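Rab GDP-dissociation inhibitor (Saccharomyces cerevisiae, PDB 2BCG) inhibits GDP release from the Rab GTPase Sec4, is essential to the yeast secretory pathway, and extracts GDP-bound Ypt7 from vacuolar membranes. Local coordinates at residues A[153-162]-A[213-223]. Numbering follows the deposited sequence.
Sequences FLEWISSYKE and RPSFERILLYC. With GER (geran-8-yl geran), chain D; GER (geran-8-yl geran), chain C.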
# COMPACT_ATOMS: atom_id res chain seq x y z
N PHE A 153 22.94 -17.40 22.65
CA PHE A 153 21.52 -17.06 22.65
C PHE A 153 20.90 -17.20 21.25
O PHE A 153 19.87 -17.87 21.08
CB PHE A 153 21.32 -15.64 23.18
CG PHE A 153 19.91 -15.13 23.04
CD1 PHE A 153 18.91 -15.58 23.88
CD2 PHE A 153 19.60 -14.16 22.07
CE1 PHE A 153 17.61 -15.11 23.77
CE2 PHE A 153 18.31 -13.68 21.95
CZ PHE A 153 17.30 -14.15 22.80
N LEU A 154 21.52 -16.59 20.25
CA LEU A 154 20.98 -16.63 18.90
C LEU A 154 21.08 -18.02 18.28
O LEU A 154 20.24 -18.39 17.45
CB LEU A 154 21.65 -15.56 18.00
CG LEU A 154 21.35 -14.09 18.34
CD1 LEU A 154 22.15 -13.22 17.41
CD2 LEU A 154 19.86 -13.74 18.25
N GLU A 155 22.08 -18.80 18.68
CA GLU A 155 22.21 -20.20 18.24
C GLU A 155 21.06 -21.06 18.78
O GLU A 155 20.60 -21.99 18.12
CB GLU A 155 23.56 -20.79 18.65
CG GLU A 155 24.74 -20.32 17.77
CD GLU A 155 26.11 -20.70 18.35
OE1 GLU A 155 26.19 -20.99 19.58
OE2 GLU A 155 27.10 -20.70 17.59
N TRP A 156 20.59 -20.73 19.98
CA TRP A 156 19.44 -21.38 20.57
C TRP A 156 18.15 -20.99 19.84
O TRP A 156 17.31 -21.87 19.56
CB TRP A 156 19.37 -21.09 22.07
CG TRP A 156 18.08 -21.45 22.73
CD1 TRP A 156 17.67 -22.69 23.11
CD2 TRP A 156 17.04 -20.54 23.13
NE1 TRP A 156 16.43 -22.62 23.71
CE2 TRP A 156 16.02 -21.32 23.73
CE3 TRP A 156 16.87 -19.16 23.02
CZ2 TRP A 156 14.85 -20.75 24.22
CZ3 TRP A 156 15.70 -18.59 23.51
CH2 TRP A 156 14.70 -19.39 24.10
N ILE A 157 17.99 -19.70 19.52
CA ILE A 157 16.89 -19.21 18.68
C ILE A 157 16.80 -20.03 17.38
O ILE A 157 15.71 -20.46 16.99
CB ILE A 157 17.02 -17.68 18.31
CG1 ILE A 157 16.98 -16.77 19.55
CG2 ILE A 157 15.95 -17.26 17.27
CD1 ILE A 157 15.61 -16.44 20.09
N SER A 158 17.94 -20.23 16.73
CA SER A 158 17.99 -20.94 15.45
C SER A 158 17.71 -22.45 15.58
O SER A 158 17.10 -23.05 14.69
CB SER A 158 19.34 -20.72 14.78
OG SER A 158 19.31 -21.12 13.42
N SER A 159 18.15 -23.04 16.69
CA SER A 159 18.11 -24.50 16.90
C SER A 159 16.87 -25.01 17.60
O SER A 159 16.64 -26.22 17.68
CB SER A 159 19.33 -24.96 17.68
OG SER A 159 20.47 -24.89 16.86
N TYR A 160 16.07 -24.09 18.14
CA TYR A 160 14.90 -24.49 18.88
C TYR A 160 13.84 -25.05 17.93
O TYR A 160 13.42 -24.39 16.98
CB TYR A 160 14.36 -23.32 19.70
CG TYR A 160 13.10 -23.61 20.49
CD1 TYR A 160 13.16 -23.83 21.86
CD2 TYR A 160 11.86 -23.63 19.87
CE1 TYR A 160 12.00 -24.09 22.59
CE2 TYR A 160 10.70 -23.89 20.58
CZ TYR A 160 10.78 -24.12 21.94
OH TYR A 160 9.63 -24.36 22.64
N LYS A 161 13.44 -26.29 18.20
CA LYS A 161 12.31 -26.91 17.51
C LYS A 161 11.27 -27.18 18.57
O LYS A 161 11.56 -27.83 19.58
CB LYS A 161 12.74 -28.20 16.81
CG LYS A 161 13.74 -28.02 15.65
CD LYS A 161 13.08 -27.46 14.37
CE LYS A 161 13.22 -25.92 14.24
NZ LYS A 161 14.65 -25.43 14.26
N GLU A 162 10.07 -26.65 18.35
CA GLU A 162 8.96 -26.83 19.29
C GLU A 162 8.75 -28.31 19.57
O GLU A 162 8.70 -28.75 20.72
CB GLU A 162 7.68 -26.21 18.73
CG GLU A 162 6.53 -26.23 19.71
CD GLU A 162 6.88 -25.60 21.04
OE1 GLU A 162 7.51 -24.51 21.05
OE2 GLU A 162 6.54 -26.19 22.08
N ARG A 213 7.59 -16.69 24.85
CA ARG A 213 7.14 -17.11 23.52
C ARG A 213 7.04 -15.97 22.47
O ARG A 213 7.65 -16.09 21.40
CB ARG A 213 5.82 -17.91 23.61
CG ARG A 213 5.10 -18.15 22.28
CD ARG A 213 5.36 -19.54 21.70
NE ARG A 213 5.00 -20.64 22.61
CZ ARG A 213 5.49 -21.87 22.48
NH1 ARG A 213 6.32 -22.14 21.49
NH2 ARG A 213 5.15 -22.82 23.34
N PRO A 214 6.23 -14.91 22.75
CA PRO A 214 6.08 -13.77 21.80
C PRO A 214 7.40 -13.08 21.47
O PRO A 214 7.63 -12.75 20.33
CB PRO A 214 5.16 -12.79 22.52
CG PRO A 214 5.05 -13.29 23.92
CD PRO A 214 5.39 -14.73 23.95
N SER A 215 8.24 -12.87 22.48
CA SER A 215 9.60 -12.34 22.24
C SER A 215 10.43 -13.28 21.37
O SER A 215 11.12 -12.83 20.45
CB SER A 215 10.33 -12.04 23.56
OG SER A 215 9.65 -11.06 24.32
N PHE A 216 10.39 -14.59 21.65
CA PHE A 216 11.11 -15.59 20.87
C PHE A 216 10.69 -15.51 19.40
O PHE A 216 11.53 -15.47 18.49
CB PHE A 216 10.83 -17.01 21.41
CG PHE A 216 11.57 -18.10 20.67
CD1 PHE A 216 11.03 -18.68 19.52
CD2 PHE A 216 12.82 -18.54 21.13
CE1 PHE A 216 11.73 -19.68 18.84
CE2 PHE A 216 13.52 -19.54 20.45
CZ PHE A 216 12.97 -20.10 19.30
N GLU A 217 9.38 -15.52 19.17
CA GLU A 217 8.85 -15.42 17.81
C GLU A 217 9.23 -14.10 17.11
O GLU A 217 9.57 -14.13 15.92
CB GLU A 217 7.34 -15.73 17.73
CG GLU A 217 6.38 -14.74 18.40
CD GLU A 217 4.94 -15.29 18.60
OE1 GLU A 217 4.64 -16.42 18.16
OE2 GLU A 217 4.09 -14.57 19.18
N ARG A 218 9.17 -12.97 17.82
CA ARG A 218 9.58 -11.67 17.23
C ARG A 218 11.07 -11.66 16.85
O ARG A 218 11.43 -11.16 15.78
CB ARG A 218 9.27 -10.48 18.15
CG ARG A 218 7.80 -10.10 18.35
CD ARG A 218 7.79 -8.97 19.37
NE ARG A 218 6.51 -8.31 19.58
CZ ARG A 218 6.31 -6.99 19.55
NH1 ARG A 218 7.32 -6.14 19.33
NH2 ARG A 218 5.09 -6.51 19.75
N ILE A 219 11.93 -12.20 17.71
CA ILE A 219 13.35 -12.28 17.43
C ILE A 219 13.63 -13.21 16.25
O ILE A 219 14.41 -12.88 15.36
CB ILE A 219 14.14 -12.72 18.70
CG1 ILE A 219 13.96 -11.68 19.81
CG2 ILE A 219 15.62 -12.97 18.35
CD1 ILE A 219 14.26 -12.23 21.20
N LEU A 220 13.00 -14.39 16.25
CA LEU A 220 13.08 -15.25 15.08
C LEU A 220 12.61 -14.56 13.79
O LEU A 220 13.31 -14.65 12.76
CB LEU A 220 12.28 -16.53 15.32
CG LEU A 220 12.37 -17.64 14.27
CD1 LEU A 220 13.79 -18.17 14.07
CD2 LEU A 220 11.40 -18.72 14.72
N LEU A 221 11.46 -13.87 13.86
CA LEU A 221 10.92 -13.08 12.72
C LEU A 221 11.95 -12.06 12.23
O LEU A 221 12.17 -11.93 11.03
CB LEU A 221 9.61 -12.38 13.08
CG LEU A 221 9.00 -11.45 12.00
CD1 LEU A 221 8.70 -12.20 10.69
CD2 LEU A 221 7.79 -10.74 12.51
N TYR A 222 12.59 -11.35 13.15
CA TYR A 222 13.62 -10.38 12.76
C TYR A 222 14.77 -11.05 12.03
O TYR A 222 15.20 -10.58 10.97
CB TYR A 222 14.15 -9.64 14.00
CG TYR A 222 15.11 -8.51 13.71
CD1 TYR A 222 16.46 -8.78 13.42
CD2 TYR A 222 14.67 -7.18 13.74
CE1 TYR A 222 17.36 -7.73 13.14
CE2 TYR A 222 15.56 -6.11 13.47
CZ TYR A 222 16.90 -6.41 13.18
OH TYR A 222 17.77 -5.37 12.89
N CYS A 223 15.31 -12.12 12.62
CA CYS A 223 16.44 -12.82 12.01
C CYS A 223 16.07 -13.43 10.66
O CYS A 223 16.83 -13.30 9.70
CB CYS A 223 16.97 -13.91 12.94
SG CYS A 223 17.64 -13.25 14.48
C1 GER D . 17.75 -17.68 11.56
C2 GER D . 18.98 -16.85 12.03
C3 GER D . 19.30 -16.57 13.37
C4 GER D . 18.45 -17.08 14.54
C5 GER D . 20.54 -15.72 13.66
C6 GER D . 21.73 -16.53 14.21
C7 GER D . 22.90 -15.77 14.20
C8 GER D . 24.09 -15.96 14.92
C9 GER D . 24.25 -17.16 15.87
C10 GER D . 25.25 -14.98 14.73
C11 GER D . 25.43 -14.00 15.90
C12 GER D . 26.69 -13.39 15.84
C13 GER D . 27.27 -12.47 16.71
C14 GER D . 26.56 -11.94 17.95
C15 GER D . 28.68 -11.95 16.41
C16 GER D . 29.73 -12.79 17.13
C17 GER D . 30.97 -12.17 17.09
C18 GER D . 31.96 -12.25 18.06
C19 GER D . 31.74 -13.08 19.34
C20 GER D . 33.29 -11.49 17.84
C1 GER C . 20.55 -18.35 8.22
C2 GER C . 21.48 -17.13 8.05
C3 GER C . 22.41 -16.74 9.03
C4 GER C . 22.56 -17.53 10.34
C5 GER C . 23.31 -15.50 8.80
C6 GER C . 22.54 -14.17 8.85
C7 GER C . 22.50 -13.61 10.14
C8 GER C . 21.37 -13.11 10.81
C9 GER C . 20.00 -13.20 10.14
C10 GER C . 21.47 -12.53 12.25
C11 GER C . 21.64 -11.00 12.39
C12 GER C . 22.25 -10.76 13.63
C13 GER C . 22.10 -9.75 14.60
C14 GER C . 21.10 -8.60 14.43
C15 GER C . 22.97 -9.84 15.87
C16 GER C . 23.46 -8.48 16.40
C17 GER C . 24.82 -8.51 16.73
C18 GER C . 25.60 -7.56 17.40
C19 GER C . 25.06 -6.23 17.92
C20 GER C . 27.08 -7.86 17.63
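Phe216 turns the CD2-CE2 edge of its ring onto one face of Trp156: the centroids of the six-membered ring of Trp156 and of the Phe216 ring lie 5.2 Å apart with planes at 77°, a T-shaped pair. Tyr160 completes the aromatic cluster, its ring oblique to that of Phe216 and its CB 3.5 Å from Phe216 CZ. Phe153 receives Ile219 CD1 at its edge, near the ring plane, while Ile157 CG1 lies over one face, displaced toward the edge of the ring. With CG anti to the backbone N, Phe216 reaches across to helix 144-159, where Ile157 CD1 slides alongside it, 3.6 Å from CD2. Ile157 CG2 meets Leu220 CD1 at 4.0 Å, so both branches of this isoleucine are engaged where the helices cross at -92°.

Beyond the helix end, Glu162 OE1 accepts two bonds from opposite faces of its carboxylate: one from Tyr160 OH at 2.7 Å, the other from Arg213 NH1, also at 2.7 Å, nearly straight (N-H...O 171°) and in the guanidinium plane. A phenylalanine in place of Tyr160 would probably leave Glu162 OE1 with Arg213 NH1 as its remaining donor here, and the carboxylate freer to turn. Arg213 NH2 forms a salt bridge with Asp174, so the positive charge is probably shared between two acids.

At the other end the contact lines the pocket of the two geranylgeranyl groups: Cys223 CB lies 3.6 Å from C3 of the chain D lipid, and Leu154 CD1 touches both. The chemistry thus grades from a salt bridge at the Arg213 end, through the aromatic cluster, to an apolar wall suited to the isoprenoids of a prenylated Rab.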